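Local coordinates for beta subunit of photoactivated adenylyl cyclase (Beggiatoa sp. PS, PDB 5M2A), which makes cyclic AMP from ATP under the control of blue light, which is sensed by a flavin-binding BLUF domain joined to the cyclase domain, at the interface of chains A and B. Sequence-based numbering; all coordinates share one arbitrary frame. Chains: chain A/B, Beta subunit of photoactivated adenylyl cyclase.

The interface of chains A and B. Residues chain A 116, 119-120; chain B 112, 115-116, 119-120.
A:Ile119 and B:Ile119 meet branch to branch in the middle of this helix-helix patch. Their CG2 methyls touch at 3.5 Å, and the two side chains run past each other in opposite directions. In both, CG1 lies anti to the backbone N (chi1 -171°), and CG2 sits between the backbone N and the carbonyl carbon. CG2 thus meets the other isoleucine while CG1 meets the partner's threonine. CG1 of B:Ile119 lies against A:Thr120, 3.7 Å from the hydroxyl OG1, with the side chains at about a right angle. A:Ile119 and B:Thr120 repeat this packing. One turn earlier, A:Leu116 uses both methyls. CD1 rests 4.0 Å from CG2 of B:Ile119, and CD2 reaches CG2 of B:Ile112 at 4.1 Å. CD1 of B:Leu116 sits over the backbone of A:Leu116, 3.9 Å from its CA.

Behind this shell, each threonine hydroxyl bonds back to its own helix. A:Thr120 OG1 donates to the carbonyl O of A:Leu116 at 2.6 Å. The donor lies 23° from the carbonyl plane. The bond fixes the hydroxyl's rotation while its oxygen still packs on the isoleucine. An alanine in place of A:Thr120 would probably leave the A:Leu116 carbonyl without this extra donor and CG1 of B:Ile119 without its neighbour.

The patch joins helix 110-129 of chain A to helix 110-128 of chain B, as part of the two-fold interface of the deposited pair. It may help hold the two copies of this light-regulated cyclase together. The structure alone does not show whether it relays the light signal.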
loop_
_atom_site.group_PDB
_atom_site.type_symbol
_atom_site.label_atom_id
_atom_site.label_comp_id
_atom_site.label_asym_id
_atom_site.label_seq_id
_atom_site.Cartn_x
_atom_site.Cartn_y
_atom_site.Cartn_z
ATOM N N LEU A 116 10.512 -17.766 -13.001
ATOM C CA LEU A 116 11.164 -16.458 -13.011
ATOM C C LEU A 116 10.308 -15.408 -13.713
ATOM O O LEU A 116 10.198 -14.267 -13.243
ATOM C CB LEU A 116 12.542 -16.559 -13.672
ATOM C CG LEU A 116 13.385 -15.284 -13.770
ATOM C CD1 LEU A 116 13.809 -14.806 -12.389
ATOM C CD2 LEU A 116 14.609 -15.503 -14.670
ATOM N N ILE A 119 7.076 -14.741 -11.410
ATOM C CA ILE A 119 7.334 -14.032 -10.157
ATOM C C ILE A 119 7.804 -12.609 -10.427
ATOM O O ILE A 119 7.448 -11.673 -9.698
ATOM C CB ILE A 119 8.341 -14.812 -9.288
ATOM C CG1 ILE A 119 8.441 -14.201 -7.887
ATOM C CG2 ILE A 119 9.715 -14.843 -9.926
ATOM C CD1 ILE A 119 7.240 -14.468 -7.028
ATOM N N THR A 120 8.597 -12.413 -11.482
ATOM C CA THR A 120 9.080 -11.072 -11.787
ATOM C C THR A 120 7.944 -10.177 -12.252
ATOM O O THR A 120 7.846 -9.021 -11.830
ATOM C CB THR A 120 10.192 -11.128 -12.835
ATOM O OG1 THR A 120 11.225 -12.008 -12.384
ATOM C CG2 THR A 120 10.791 -9.746 -13.035
ATOM N N ILE B 112 20.326 -18.084 -13.239
ATOM C CA ILE B 112 18.870 -18.114 -13.183
ATOM C C ILE B 112 18.402 -18.494 -11.783
ATOM O O ILE B 112 17.436 -17.926 -11.256
ATOM C CB ILE B 112 18.323 -19.072 -14.260
ATOM C CG1 ILE B 112 18.976 -18.787 -15.621
ATOM C CG2 ILE B 112 16.820 -18.945 -14.384
ATOM C CD1 ILE B 112 20.205 -19.643 -15.937
ATOM N N LEU B 115 18.883 -15.422 -9.527
ATOM C CA LEU B 115 17.877 -14.387 -9.763
ATOM C C LEU B 115 16.516 -14.809 -9.225
ATOM O O LEU B 115 15.789 -13.989 -8.656
ATOM C CB LEU B 115 17.786 -14.061 -11.253
ATOM C CG LEU B 115 19.035 -13.376 -11.805
ATOM C CD1 LEU B 115 19.010 -13.387 -13.314
ATOM C CD2 LEU B 115 19.116 -11.955 -11.270
ATOM N N LEU B 116 16.166 -16.087 -9.387
ATOM C CA LEU B 116 14.888 -16.581 -8.884
ATOM C C LEU B 116 14.790 -16.416 -7.374
ATOM O O LEU B 116 13.753 -15.986 -6.850
ATOM C CB LEU B 116 14.701 -18.050 -9.270
ATOM C CG LEU B 116 13.371 -18.663 -8.816
ATOM C CD1 LEU B 116 12.201 -18.032 -9.584
ATOM C CD2 LEU B 116 13.379 -20.178 -8.967
ATOM N N ILE B 119 14.553 -12.478 -6.597
ATOM C CA ILE B 119 13.285 -11.836 -6.939
ATOM C C ILE B 119 12.156 -12.371 -6.061
ATOM O O ILE B 119 11.260 -11.628 -5.653
ATOM C CB ILE B 119 12.981 -12.019 -8.440
ATOM C CG1 ILE B 119 11.782 -11.179 -8.863
ATOM C CG2 ILE B 119 12.749 -13.473 -8.809
ATOM C CD1 ILE B 119 12.094 -9.691 -8.998
ATOM N N THR B 120 12.184 -13.660 -5.740
ATOM C CA THR B 120 11.114 -14.213 -4.919
ATOM C C THR B 120 11.206 -13.709 -3.490
ATOM O O THR B 120 10.187 -13.383 -2.877
ATOM C CB THR B 120 11.172 -15.741 -4.961
ATOM O OG1 THR B 120 11.139 -16.159 -6.320
ATOM C CG2 THR B 120 9.965 -16.337 -4.246
#